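Local coordinates for protein rRNA adenine N-6-methyltransferase (Saccharopolyspora erythraea, PDB 6NVM) that dimethylates N6 of a single adenine in 23S rRNA with S-adenosyl-L-methionine as methyl donor, which lowers the affinity of ribosomes for macrolide, lincosamide and streptogramin B antibiotics, at residues P134-G139 against I159-M164; I141-T146 against V165-F170; E169-R174 against D212-R217; L191-F196 against R217-A222. One frame throughout, in Å; residues are numbered along the deposited sequence.

Contact 1. Residues P134-G139 against I159-M164; sequences PFAFVG and IETATM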
loop_
_atom_site.group_PDB
_atom_site.type_symbol
_atom_site.label_atom_id
_atom_site.label_comp_id
_atom_site.label_asym_id
_atom_site.label_seq_id
_atom_site.Cartn_x
_atom_site.Cartn_y
_atom_site.Cartn_z
ATOM N N PRO A 134 13.784 -7.633 -8.099
ATOM C CA PRO A 134 13.004 -6.409 -7.889
ATOM C C PRO A 134 11.907 -6.285 -8.937
ATOM O O PRO A 134 12.082 -6.668 -10.095
ATOM C CB PRO A 134 14.046 -5.291 -8.014
ATOM C CG PRO A 134 15.354 -5.954 -7.733
ATOM C CD PRO A 134 15.220 -7.349 -8.267
ATOM N N PHE A 135 10.762 -5.755 -8.516
ATOM C CA PHE A 135 9.621 -5.623 -9.410
ATOM C C PHE A 135 8.681 -4.573 -8.843
ATOM O O PHE A 135 8.825 -4.130 -7.701
ATOM C CB PHE A 135 8.892 -6.958 -9.590
ATOM C CG PHE A 135 8.046 -7.348 -8.405
ATOM C CD1 PHE A 135 8.632 -7.868 -7.268
ATOM C CD2 PHE A 135 6.666 -7.185 -8.434
ATOM C CE1 PHE A 135 7.856 -8.223 -6.161
ATOM C CE2 PHE A 135 5.884 -7.540 -7.334
ATOM C CZ PHE A 135 6.489 -8.058 -6.199
ATOM N N ALA A 136 7.719 -4.174 -9.669
ATOM C CA ALA A 136 6.655 -3.276 -9.264
ATOM C C ALA A 136 5.311 -3.949 -9.493
ATOM O O ALA A 136 5.151 -4.753 -10.415
ATOM C CB ALA A 136 6.715 -1.956 -10.040
ATOM N N PHE A 137 4.347 -3.624 -8.633
ATOM C CA PHE A 137 2.971 -4.071 -8.792
ATOM C C PHE A 137 2.101 -2.884 -9.165
ATOM O O PHE A 137 2.247 -1.800 -8.595
ATOM C CB PHE A 137 2.428 -4.704 -7.505
ATOM C CG PHE A 137 0.957 -4.972 -7.557
ATOM C CD1 PHE A 137 0.473 -6.116 -8.168
ATOM C CD2 PHE A 137 0.055 -4.072 -7.029
ATOM C CE1 PHE A 137 -0.882 -6.371 -8.233
ATOM C CE2 PHE A 137 -1.312 -4.325 -7.087
ATOM C CZ PHE A 137 -1.775 -5.477 -7.689
ATOM N N VAL A 138 1.199 -3.094 -10.120
ATOM C CA VAL A 138 0.173 -2.117 -10.474
ATOM C C VAL A 138 -1.159 -2.844 -10.538
ATOM O O VAL A 138 -1.239 -3.949 -11.083
ATOM C CB VAL A 138 0.476 -1.427 -11.822
ATOM C CG1 VAL A 138 -0.627 -0.446 -12.181
ATOM C CG2 VAL A 138 1.809 -0.718 -11.770
ATOM N N GLY A 139 -2.214 -2.240 -10.004
ATOM C CA GLY A 139 -3.486 -2.936 -9.992
ATOM C C GLY A 139 -4.672 -2.022 -9.803
ATOM O O GLY A 139 -4.603 -1.014 -9.090
ATOM N N ILE A 159 9.683 -6.415 -3.695
ATOM C CA ILE A 159 8.884 -5.374 -4.326
ATOM C C ILE A 159 9.555 -4.025 -4.113
ATOM O O ILE A 159 10.184 -3.775 -3.074
ATOM C CB ILE A 159 7.446 -5.377 -3.779
ATOM C CG1 ILE A 159 6.531 -4.540 -4.671
ATOM C CG2 ILE A 159 7.393 -4.836 -2.347
ATOM C CD1 ILE A 159 5.049 -4.755 -4.408
ATOM N N GLU A 160 9.447 -3.155 -5.119
ATOM C CA GLU A 160 9.875 -1.765 -4.997
ATOM C C GLU A 160 8.693 -0.852 -4.716
ATOM O O GLU A 160 8.666 -0.169 -3.688
ATOM C CB GLU A 160 10.596 -1.295 -6.268
ATOM C CG GLU A 160 11.969 -1.875 -6.443
ATOM C CD GLU A 160 12.813 -1.092 -7.438
ATOM O OE1 GLU A 160 12.280 -0.163 -8.084
ATOM O OE2 GLU A 160 14.012 -1.403 -7.564
ATOM N N THR A 161 7.716 -0.823 -5.623
ATOM C CA THR A 161 6.532 0.003 -5.468
ATOM C C THR A 161 5.291 -0.805 -5.802
ATOM O O THR A 161 5.337 -1.764 -6.581
ATOM C CB THR A 161 6.566 1.239 -6.373
ATOM O OG1 THR A 161 6.464 0.822 -7.740
ATOM C CG2 THR A 161 7.844 2.014 -6.159
ATOM N N ALA A 162 4.178 -0.401 -5.196
ATOM C CA ALA A 162 2.867 -0.949 -5.504
ATOM C C ALA A 162 1.937 0.232 -5.719
ATOM O O ALA A 162 1.765 1.059 -4.818
ATOM C CB ALA A 162 2.348 -1.856 -4.387
ATOM N N THR A 163 1.366 0.323 -6.913
ATOM C CA THR A 163 0.473 1.409 -7.288
ATOM C C THR A 163 -0.906 0.804 -7.495
ATOM O O THR A 163 -1.066 -0.112 -8.308
ATOM C CB THR A 163 0.972 2.107 -8.553
ATOM O OG1 THR A 163 2.291 2.615 -8.319
ATOM C CG2 THR A 163 0.061 3.263 -8.941
ATOM N N MET A 164 -1.897 1.319 -6.773
ATOM C CA MET A 164 -3.203 0.684 -6.717
ATOM C C MET A 164 -4.303 1.722 -6.849
ATOM O O MET A 164 -4.219 2.809 -6.269
ATOM C CB MET A 164 -3.386 -0.083 -5.403
ATOM C CG MET A 164 -2.537 -1.328 -5.305
ATOM S SD MET A 164 -2.493 -1.987 -3.629
ATOM C CE MET A 164 -1.417 -0.803 -2.825
HETATM O O HOH W 1 3.942 0.489 -8.897
#
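Phe137 O is gripped twice. Thr163 N donates to it at 2.8 Å, and a water donates to it at 2.9 Å. The same water is hydrogen-bonded to Thr161 OG1 and Thr163 OG1, so it ties two threonines of one strand to the backbone of the other. Thr161 OG1 is also hydrogen-bonded to Ala66 O. Glu160 N, Phe137 N and Gly139 N complete the parallel pairing, bonding to Phe135 O, Thr161 O and Thr163 O. The strands join through helix 146-155 as a beta-alpha-beta unit of the Rossmann-like methyltransferase sheet. On the face of Phe135 and Phe137 the packing is apolar. Ile159 CG1 lies over one face of the Phe135 ring, 4.2 Å from its centroid. Met164 CG meets the edge of the Phe137 ring in its plane, 3.7 Å from CE2. Glu160 OE2 forms a salt bridge with Arg69. The chemistry is thus divided by face: a water bridges hydroxyls on the threonine side, while rings and aliphatic chains fill the other, against helix 146-155.

Contact 2. Residues I141-T146 against V165-F170; sequences IPYGIT and VTQLEF
Thr146 and Phe170 meet tip to tip in a CH-pi contact. Thr146 CG2 stands over one face of the ring, 3.5 Å from its centroid and 15° off the ring normal. The same methyl touches Thr166 CG2 at 3.6 Å, so it packs against both the end of the strand and the start of the helix that follows. The polar links begin with Ile141 N, which donates to Val165 O at 3.1 Å. This bond continues the pairing of strands 135-140 and 159-167 into the loop. That loop follows strand 135-140 of the class I methyltransferase sheet, next to Ala140, a predicted S-adenosyl-L-methionine site. A water accepts from Gln167 N at 2.8 Å and is hydrogen-bonded to Thr146 OG1. Gln167 is the N-cap residue of helix 168-175, and Thr166 OG1 donates to its carbonyl O at 3.0 Å. In the last contact, the Gln167 amide crosses the poorly ordered Tyr143 ring obliquely, their planes 22° apart, with Gln167 NE2 3.5 Å from Tyr143 CD1.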
loop_
_atom_site.group_PDB
_atom_site.type_symbol
_atom_site.label_atom_id
_atom_site.label_comp_id
_atom_site.label_asym_id
_atom_site.label_seq_id
_atom_site.Cartn_x
_atom_site.Cartn_y
_atom_site.Cartn_z
ATOM N N ILE A 141 -8.107 -2.663 -8.111
ATOM C CA ILE A 141 -8.469 -3.696 -7.147
ATOM C C ILE A 141 -9.971 -3.631 -6.894
ATOM O O ILE A 141 -10.471 -2.569 -6.490
ATOM C CB ILE A 141 -7.689 -3.531 -5.838
ATOM C CG1 ILE A 141 -6.209 -3.258 -6.130
ATOM C CG2 ILE A 141 -7.849 -4.774 -4.991
ATOM C CD1 ILE A 141 -5.545 -4.283 -7.032
ATOM N N PRO A 142 -10.714 -4.725 -7.083
ATOM C CA PRO A 142 -12.112 -4.761 -6.637
ATOM C C PRO A 142 -12.232 -4.560 -5.133
ATOM O O PRO A 142 -11.328 -4.874 -4.355
ATOM C CB PRO A 142 -12.583 -6.163 -7.046
ATOM C CG PRO A 142 -11.662 -6.576 -8.132
ATOM C CD PRO A 142 -10.341 -5.942 -7.823
ATOM N N TYR A 143 -13.401 -4.064 -4.725
ATOM C CA TYR A 143 -13.602 -3.629 -3.344
ATOM C C TYR A 143 -13.326 -4.745 -2.340
ATOM O O TYR A 143 -12.754 -4.498 -1.270
ATOM C CB TYR A 143 -15.030 -3.100 -3.180
ATOM C CG TYR A 143 -15.624 -3.314 -1.803
ATOM C CD1 TYR A 143 -15.267 -2.501 -0.734
ATOM C CD2 TYR A 143 -16.552 -4.323 -1.577
ATOM C CE1 TYR A 143 -15.811 -2.693 0.523
ATOM C CE2 TYR A 143 -17.103 -4.521 -0.324
ATOM C CZ TYR A 143 -16.729 -3.704 0.722
ATOM O OH TYR A 143 -17.275 -3.898 1.970
ATOM N N GLY A 144 -13.717 -5.978 -2.661
ATOM C CA GLY A 144 -13.723 -7.040 -1.668
ATOM C C GLY A 144 -12.391 -7.707 -1.374
ATOM O O GLY A 144 -12.341 -8.552 -0.471
ATOM N N ILE A 145 -11.319 -7.370 -2.096
ATOM C CA ILE A 145 -10.032 -8.028 -1.883
ATOM C C ILE A 145 -8.911 -7.006 -1.731
ATOM O O ILE A 145 -7.733 -7.343 -1.893
ATOM C CB ILE A 145 -9.705 -8.998 -3.034
ATOM C CG1 ILE A 145 -9.747 -8.271 -4.379
ATOM C CG2 ILE A 145 -10.676 -10.180 -3.027
ATOM C CD1 ILE A 145 -8.972 -8.969 -5.490
ATOM N N THR A 146 -9.258 -5.758 -1.411
ATOM C CA THR A 146 -8.243 -4.710 -1.374
ATOM C C THR A 146 -7.213 -4.981 -0.282
ATOM O O THR A 146 -6.004 -4.885 -0.518
ATOM C CB THR A 146 -8.892 -3.339 -1.177
ATOM O OG1 THR A 146 -9.996 -3.200 -2.074
ATOM C CG2 THR A 146 -7.886 -2.230 -1.476
ATOM N N VAL A 165 -5.332 1.369 -7.615
ATOM C CA VAL A 165 -6.586 2.107 -7.651
ATOM C C VAL A 165 -7.532 1.386 -6.702
ATOM O O VAL A 165 -7.834 0.201 -6.901
ATOM C CB VAL A 165 -7.168 2.172 -9.071
ATOM C CG1 VAL A 165 -8.495 2.923 -9.070
ATOM C CG2 VAL A 165 -6.179 2.817 -10.014
ATOM N N THR A 166 -7.976 2.084 -5.660
ATOM C CA THR A 166 -8.854 1.522 -4.640
ATOM C C THR A 166 -10.038 2.456 -4.428
ATOM O O THR A 166 -10.107 3.547 -4.994
ATOM C CB THR A 166 -8.110 1.314 -3.313
ATOM O OG1 THR A 166 -7.829 2.586 -2.709
ATOM C CG2 THR A 166 -6.803 0.565 -3.535
ATOM N N GLN A 167 -10.976 2.031 -3.588
ATOM C CA GLN A 167 -11.998 2.958 -3.131
ATOM C C GLN A 167 -11.338 4.119 -2.398
ATOM O O GLN A 167 -10.272 3.974 -1.790
ATOM C CB GLN A 167 -13.006 2.256 -2.220
ATOM C CG GLN A 167 -13.943 1.316 -2.957
ATOM C CD GLN A 167 -15.092 0.834 -2.091
ATOM O OE1 GLN A 167 -15.094 1.028 -0.875
ATOM N NE2 GLN A 167 -16.080 0.207 -2.718
ATOM N N LEU A 168 -11.980 5.285 -2.468
ATOM C CA LEU A 168 -11.397 6.499 -1.903
ATOM C C LEU A 168 -11.161 6.365 -0.402
ATOM O O LEU A 168 -10.084 6.710 0.103
ATOM C CB LEU A 168 -12.303 7.695 -2.199
ATOM C CG LEU A 168 -11.882 9.040 -1.602
ATOM C CD1 LEU A 168 -10.502 9.458 -2.092
ATOM C CD2 LEU A 168 -12.922 10.110 -1.926
ATOM N N GLU A 169 -12.162 5.886 0.339
ATOM C CA GLU A 169 -12.034 5.873 1.794
ATOM C C GLU A 169 -10.948 4.906 2.248
ATOM O O GLU A 169 -10.215 5.189 3.206
ATOM C CB GLU A 169 -13.377 5.529 2.440
ATOM C CG GLU A 169 -14.335 6.711 2.510
ATOM C CD GLU A 169 -13.759 7.884 3.290
ATOM O OE1 GLU A 169 -12.921 7.651 4.188
ATOM O OE2 GLU A 169 -14.131 9.040 2.998
ATOM N N PHE A 170 -10.820 3.764 1.573
ATOM C CA PHE A 170 -9.738 2.837 1.888
ATOM C C PHE A 170 -8.384 3.518 1.755
ATOM O O PHE A 170 -7.514 3.383 2.625
ATOM C CB PHE A 170 -9.820 1.616 0.971
ATOM C CG PHE A 170 -8.733 0.610 1.208
ATOM C CD1 PHE A 170 -7.484 0.761 0.616
ATOM C CD2 PHE A 170 -8.954 -0.480 2.036
ATOM C CE1 PHE A 170 -6.476 -0.159 0.841
ATOM C CE2 PHE A 170 -7.955 -1.408 2.266
ATOM C CZ PHE A 170 -6.713 -1.249 1.667
HETATM O O HOH W 2 -10.918 -0.718 -2.980
#

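Contact 3. Residues E169-R174 against D212-R217; sequences EFARKR and DSAIMR
Ala214 and Met216 of strand 213-217 face helix 169-174 and touch Ala171, in helix-on-sheet packing of the Rossmann-like domain. The segment axes approach to 7.6 Å at an angle of 37°. Ala214 is the first residue of the strand to touch the helix. Its CB meets Ala171 CB at 3.7 Å, methyl to methyl, and the small side chains let helix and strand lie close here. Ile215 turns away from the helix and touches Thr163 and strand 192-200. Met216 then packs against the helix. Its SD is 3.9 Å from Ala171 CA and is also at the edge of the Phe170 ring, near its plane, in a Met-aromatic contact. The sulfur is 5.1 Å from the ring centroid. Within the helix, Arg174 lies over a face of the same ring: CG is above it toward the rim, and Phe170 CZ lies over the centre of the guanidinium. The chain of Met216 bends at its end (chi3 -65°), and CE touches Arg174 CB at 3.8 Å.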
loop_
_atom_site.group_PDB
_atom_site.type_symbol
_atom_site.label_atom_id
_atom_site.label_comp_id
_atom_site.label_asym_id
_atom_site.label_seq_id
_atom_site.Cartn_x
_atom_site.Cartn_y
_atom_site.Cartn_z
ATOM N N GLU A 169 -12.162 5.886 0.339
ATOM C CA GLU A 169 -12.034 5.873 1.794
ATOM C C GLU A 169 -10.948 4.906 2.248
ATOM O O GLU A 169 -10.215 5.189 3.206
ATOM C CB GLU A 169 -13.377 5.529 2.440
ATOM C CG GLU A 169 -14.335 6.711 2.510
ATOM C CD GLU A 169 -13.759 7.884 3.290
ATOM O OE1 GLU A 169 -12.921 7.651 4.188
ATOM O OE2 GLU A 169 -14.131 9.040 2.998
ATOM N N PHE A 170 -10.820 3.764 1.573
ATOM C CA PHE A 170 -9.738 2.837 1.888
ATOM C C PHE A 170 -8.384 3.518 1.755
ATOM O O PHE A 170 -7.514 3.383 2.625
ATOM C CB PHE A 170 -9.820 1.616 0.971
ATOM C CG PHE A 170 -8.733 0.610 1.208
ATOM C CD1 PHE A 170 -7.484 0.761 0.616
ATOM C CD2 PHE A 170 -8.954 -0.480 2.036
ATOM C CE1 PHE A 170 -6.476 -0.159 0.841
ATOM C CE2 PHE A 170 -7.955 -1.408 2.266
ATOM C CZ PHE A 170 -6.713 -1.249 1.667
ATOM N N ALA A 171 -8.185 4.254 0.658
ATOM C CA ALA A 171 -6.895 4.887 0.408
ATOM C C ALA A 171 -6.611 5.990 1.419
ATOM O O ALA A 171 -5.462 6.175 1.837
ATOM C CB ALA A 171 -6.854 5.446 -1.013
ATOM N N ARG A 172 -7.638 6.752 1.802
ATOM C CA ARG A 172 -7.433 7.824 2.771
ATOM C C ARG A 172 -7.004 7.273 4.127
ATOM O O ARG A 172 -6.086 7.808 4.761
ATOM C CB ARG A 172 -8.708 8.655 2.910
ATOM C CG ARG A 172 -9.010 9.553 1.718
ATOM C CD ARG A 172 -10.067 10.584 2.080
ATOM N NE ARG A 172 -10.433 11.436 0.955
ATOM C CZ ARG A 172 -11.359 12.389 1.012
ATOM N NH1 ARG A 172 -12.015 12.616 2.143
ATOM N NH2 ARG A 172 -11.631 13.118 -0.062
ATOM N N LYS A 173 -7.655 6.207 4.592
ATOM C CA LYS A 173 -7.296 5.642 5.888
ATOM C C LYS A 173 -5.876 5.087 5.868
ATOM O O LYS A 173 -5.089 5.329 6.793
ATOM C CB LYS A 173 -8.293 4.554 6.286
ATOM C CG LYS A 173 -8.302 4.268 7.784
ATOM C CD LYS A 173 -9.125 3.033 8.145
ATOM C CE LYS A 173 -8.383 1.742 7.821
ATOM N NZ LYS A 173 -8.890 0.585 8.612
ATOM N N ARG A 174 -5.526 4.341 4.812
ATOM C CA ARG A 174 -4.226 3.682 4.757
ATOM C C ARG A 174 -3.081 4.662 4.539
ATOM O O ARG A 174 -1.924 4.303 4.777
ATOM C CB ARG A 174 -4.218 2.626 3.644
ATOM C CG ARG A 174 -5.200 1.474 3.851
ATOM C CD ARG A 174 -4.861 0.646 5.090
ATOM N NE ARG A 174 -5.767 -0.492 5.262
ATOM C CZ ARG A 174 -5.492 -1.753 4.930
ATOM N NH1 ARG A 174 -4.320 -2.083 4.399
ATOM N NH2 ARG A 174 -6.397 -2.701 5.131
ATOM N N ASP A 212 -16.386 6.999 -5.022
ATOM C CA ASP A 212 -15.200 7.409 -5.747
ATOM C C ASP A 212 -14.017 6.516 -5.389
ATOM O O ASP A 212 -14.035 5.776 -4.402
ATOM C CB ASP A 212 -14.870 8.865 -5.436
ATOM C CG ASP A 212 -15.975 9.808 -5.856
ATOM O OD1 ASP A 212 -16.495 9.650 -6.981
ATOM O OD2 ASP A 212 -16.330 10.695 -5.053
ATOM N N SER A 213 -12.981 6.595 -6.211
ATOM C CA SER A 213 -11.782 5.793 -6.032
ATOM C C SER A 213 -10.591 6.716 -5.783
ATOM O O SER A 213 -10.732 7.936 -5.661
ATOM C CB SER A 213 -11.555 4.896 -7.252
ATOM O OG SER A 213 -12.605 3.959 -7.409
ATOM N N ALA A 214 -9.405 6.120 -5.728
ATOM C CA ALA A 214 -8.188 6.880 -5.499
ATOM C C ALA A 214 -7.012 6.052 -5.987
ATOM O O ALA A 214 -7.092 4.825 -6.079
ATOM C CB ALA A 214 -8.023 7.240 -4.018
ATOM N N ILE A 215 -5.926 6.741 -6.314
ATOM C CA ILE A 215 -4.638 6.105 -6.549
ATOM C C ILE A 215 -3.820 6.247 -5.278
ATOM O O ILE A 215 -3.657 7.358 -4.757
ATOM C CB ILE A 215 -3.899 6.730 -7.743
ATOM C CG1 ILE A 215 -4.755 6.649 -9.007
ATOM C CG2 ILE A 215 -2.565 6.021 -7.959
ATOM C CD1 ILE A 215 -4.243 7.508 -10.137
ATOM N N MET A 216 -3.312 5.128 -4.777
ATOM C CA MET A 216 -2.394 5.121 -3.651
ATOM C C MET A 216 -1.179 4.287 -4.026
ATOM O O MET A 216 -1.244 3.415 -4.898
ATOM C CB MET A 216 -3.056 4.565 -2.377
ATOM C CG MET A 216 -3.502 3.114 -2.471
ATOM S SD MET A 216 -4.156 2.476 -0.907
ATOM C CE MET A 216 -2.701 2.541 0.128
ATOM N N ARG A 217 -0.063 4.562 -3.357
ATOM C CA ARG A 217 1.198 3.906 -3.664
ATOM C C ARG A 217 1.910 3.507 -2.381
ATOM O O ARG A 217 1.953 4.278 -1.421
ATOM C CB ARG A 217 2.098 4.825 -4.503
ATOM C CG ARG A 217 3.469 4.249 -4.839
ATOM C CD ARG A 217 4.215 5.161 -5.817
ATOM N NE ARG A 217 4.303 6.528 -5.307
ATOM C CZ ARG A 217 4.678 7.579 -6.028
ATOM N NH1 ARG A 217 5.006 7.435 -7.304
ATOM N NH2 ARG A 217 4.721 8.780 -5.470
#

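Contact 4. Residues L191-F196 against R217-A222; sequences LFEWEF and RLRRRA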
loop_
_atom_site.group_PDB
_atom_site.type_symbol
_atom_site.label_atom_id
_atom_site.label_comp_id
_atom_site.label_asym_id
_atom_site.label_seq_id
_atom_site.Cartn_x
_atom_site.Cartn_y
_atom_site.Cartn_z
ATOM N N LEU A 191 9.210 0.045 7.255
ATOM C CA LEU A 191 9.594 -0.658 6.036
ATOM C C LEU A 191 9.010 -0.052 4.773
ATOM O O LEU A 191 9.632 -0.162 3.715
ATOM C CB LEU A 191 9.164 -2.129 6.101
ATOM C CG LEU A 191 9.687 -2.985 7.255
ATOM C CD1 LEU A 191 9.209 -4.431 7.102
ATOM C CD2 LEU A 191 11.194 -2.925 7.325
ATOM N N PHE A 192 7.843 0.593 4.860
ATOM C CA PHE A 192 7.115 1.086 3.698
ATOM C C PHE A 192 6.657 2.523 3.888
ATOM O O PHE A 192 6.174 2.895 4.961
ATOM C CB PHE A 192 5.877 0.235 3.422
ATOM C CG PHE A 192 6.168 -1.034 2.695
ATOM C CD1 PHE A 192 6.516 -2.183 3.387
ATOM C CD2 PHE A 192 6.087 -1.083 1.312
ATOM C CE1 PHE A 192 6.789 -3.348 2.714
ATOM C CE2 PHE A 192 6.350 -2.252 0.639
ATOM C CZ PHE A 192 6.704 -3.381 1.341
ATOM N N GLU A 193 6.790 3.317 2.832
ATOM C CA GLU A 193 6.077 4.581 2.713
ATOM C C GLU A 193 4.695 4.310 2.123
ATOM O O GLU A 193 4.538 3.455 1.245
ATOM C CB GLU A 193 6.855 5.566 1.831
ATOM C CG GLU A 193 8.312 5.774 2.244
ATOM C CD GLU A 193 9.117 6.579 1.224
ATOM O OE1 GLU A 193 8.613 6.827 0.112
ATOM O OE2 GLU A 193 10.262 6.966 1.541
ATOM N N TRP A 194 3.685 5.004 2.645
ATOM C CA TRP A 194 2.314 4.927 2.150
ATOM C C TRP A 194 1.934 6.323 1.678
ATOM O O TRP A 194 1.969 7.273 2.466
ATOM C CB TRP A 194 1.337 4.456 3.234
ATOM C CG TRP A 194 1.595 3.083 3.821
ATOM C CD1 TRP A 194 2.691 2.684 4.530
ATOM C CD2 TRP A 194 0.713 1.955 3.781
ATOM N NE1 TRP A 194 2.553 1.369 4.919
ATOM C CE2 TRP A 194 1.347 0.901 4.472
ATOM C CE3 TRP A 194 -0.550 1.731 3.221
ATOM C CZ2 TRP A 194 0.761 -0.356 4.616
ATOM C CZ3 TRP A 194 -1.127 0.481 3.357
ATOM C CH2 TRP A 194 -0.472 -0.547 4.050
ATOM N N GLU A 195 1.555 6.445 0.409
ATOM C CA GLU A 195 1.361 7.752 -0.202
ATOM C C GLU A 195 0.009 7.816 -0.899
ATOM O O GLU A 195 -0.353 6.905 -1.651
ATOM C CB GLU A 195 2.501 8.053 -1.185
ATOM C CG GLU A 195 3.880 8.099 -0.515
ATOM C CD GLU A 195 5.036 8.212 -1.501
ATOM O OE1 GLU A 195 4.802 8.108 -2.724
ATOM O OE2 GLU A 195 6.185 8.401 -1.046
ATOM N N PHE A 196 -0.740 8.887 -0.631
ATOM C CA PHE A 196 -1.991 9.164 -1.325
ATOM C C PHE A 196 -1.667 9.993 -2.562
ATOM O O PHE A 196 -1.076 11.074 -2.452
ATOM C CB PHE A 196 -2.960 9.913 -0.411
ATOM C CG PHE A 196 -4.300 10.188 -1.034
ATOM C CD1 PHE A 196 -5.339 9.286 -0.893
ATOM C CD2 PHE A 196 -4.522 11.349 -1.756
ATOM C CE1 PHE A 196 -6.569 9.533 -1.457
ATOM C CE2 PHE A 196 -5.752 11.599 -2.327
ATOM C CZ PHE A 196 -6.777 10.692 -2.177
ATOM N N ARG A 217 -0.063 4.562 -3.357
ATOM C CA ARG A 217 1.198 3.906 -3.664
ATOM C C ARG A 217 1.910 3.507 -2.381
ATOM O O ARG A 217 1.953 4.278 -1.421
ATOM C CB ARG A 217 2.098 4.825 -4.503
ATOM C CG ARG A 217 3.469 4.249 -4.839
ATOM C CD ARG A 217 4.215 5.161 -5.817
ATOM N NE ARG A 217 4.303 6.528 -5.307
ATOM C CZ ARG A 217 4.678 7.579 -6.028
ATOM N NH1 ARG A 217 5.006 7.435 -7.304
ATOM N NH2 ARG A 217 4.721 8.780 -5.470
ATOM N N LEU A 218 2.439 2.289 -2.372
ATOM C CA LEU A 218 3.403 1.840 -1.374
ATOM C C LEU A 218 4.792 1.854 -1.994
ATOM O O LEU A 218 4.968 1.446 -3.144
ATOM C CB LEU A 218 3.091 0.422 -0.885
ATOM C CG LEU A 218 1.678 0.106 -0.413
ATOM C CD1 LEU A 218 1.615 -1.330 0.100
ATOM C CD2 LEU A 218 1.253 1.077 0.656
ATOM N N ARG A 219 5.779 2.328 -1.239
ATOM C CA ARG A 219 7.178 2.241 -1.643
ATOM C C ARG A 219 7.931 1.511 -0.544
ATOM O O ARG A 219 7.922 1.951 0.610
ATOM C CB ARG A 219 7.797 3.623 -1.883
ATOM C CG ARG A 219 6.957 4.545 -2.764
ATOM C CD ARG A 219 7.659 5.875 -3.045
ATOM N NE ARG A 219 8.789 5.688 -3.947
ATOM C CZ ARG A 219 10.052 5.534 -3.565
ATOM N NH1 ARG A 219 10.382 5.568 -2.280
ATOM N NH2 ARG A 219 10.994 5.347 -4.479
ATOM N N ARG A 220 8.579 0.402 -0.898
ATOM C CA ARG A 220 9.450 -0.280 0.049
ATOM C C ARG A 220 10.739 0.519 0.200
ATOM O O ARG A 220 11.445 0.756 -0.787
ATOM C CB ARG A 220 9.749 -1.702 -0.419
ATOM C CG ARG A 220 10.390 -2.565 0.665
ATOM C CD ARG A 220 10.591 -3.987 0.200
ATOM N NE ARG A 220 11.683 -4.076 -0.762
ATOM C CZ ARG A 220 12.972 -4.043 -0.438
ATOM N NH1 ARG A 220 13.343 -3.917 0.830
ATOM N NH2 ARG A 220 13.894 -4.135 -1.389
ATOM N N ARG A 221 11.040 0.942 1.427
ATOM C CA ARG A 221 12.202 1.789 1.666
ATOM C C ARG A 221 13.485 1.035 1.350
ATOM O O ARG A 221 13.658 -0.122 1.746
ATOM C CB ARG A 221 12.237 2.263 3.122
ATOM C CG ARG A 221 10.987 2.995 3.589
ATOM C CD ARG A 221 11.110 3.399 5.060
ATOM N NE ARG A 221 9.871 3.975 5.577
ATOM C CZ ARG A 221 9.526 5.254 5.469
ATOM N NH1 ARG A 221 10.322 6.121 4.850
ATOM N NH2 ARG A 221 8.372 5.666 5.975
ATOM N N ALA A 222 14.400 1.709 0.652
ATOM C CA ALA A 222 15.698 1.107 0.364
ATOM C C ALA A 222 16.434 0.757 1.650
ATOM O O ALA A 222 17.030 -0.320 1.757
ATOM C CB ALA A 222 16.536 2.051 -0.501
HETATM O O HOH W 3 12.186 -1.259 3.785
HETATM O O HOH W 4 12.792 5.830 3.520
#
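In the modelled conformer of Glu195, OE1 takes two N-H groups of Arg217 in a salt bridge. NH2 is at 2.8 Å and meets the oxygen nearly along its C-O axis; the bond from NE is weak. The carboxylate and guanidinium planes are 72° apart. Arg217 NH1 turns elsewhere, to Thr65 O. Glu193, Arg219 and Arg221 form a salt-bridge network. Glu193 lies alongside Arg219, and its OE1 accepts from NH1 at 3.2 Å, from above the carboxylate plane. Arg219 NE has a second acid, Glu67. Glu193 OE2 is 3.4 Å from Arg221 NH1, well out of the guanidinium plane, so charge alone links them. Glu193 CG lies over one face of that guanidinium, and a water at its edge accepts from NH1. Arg221 NE bonds to Trp189 O. Glu193 OE1 and modelled Glu195 OE2 are only 3.1 Å apart; the arginines probably offset their repulsion.

Backbone bonds run both ways between Glu193 and Arg219 and between Glu195 and Arg217. The face of Phe192, Trp194, Leu218 and Arg220 is mainly packing, against helix 146-155. Leu218 CD2 sits over the Trp194 six-membered ring, 3.5 Å from its centroid. Arg220 CG lies over a face of Phe192, while its NE bonds to Ile159 O. Strand 213-220 runs antiparallel between 159-167 and the outermost strand 192-200, the reversed strand of the class I methyltransferase order 3-2-1-4-5-7-6.

How the contacts relate
Contacts 1 and 4 pair strands of one mixed sheet, contact 3 packs a helix on it, and contact 2 extends its pairing into a loop. Contacts 1 and 3 are buried; contacts 2 and 4 are partly buried. Contact 1 is parallel and central, contact 4 antiparallel at the edge. Strand 159-167 serves contacts 1 and 2, and strand 213-220 serves contacts 3 and 4. Contacts 2 and 3 share Phe170, touched over a face in one and at the edge in the other. Contact 1 is split between a water-bridged threonine face and a ring face. Contact 2 mixes a CH-pi contact with one backbone bond and a water. Contact 3 is apolar, and contact 4 adds charged pairs. Contacts 1 and 2 lie near predicted S-adenosyl-L-methionine sites.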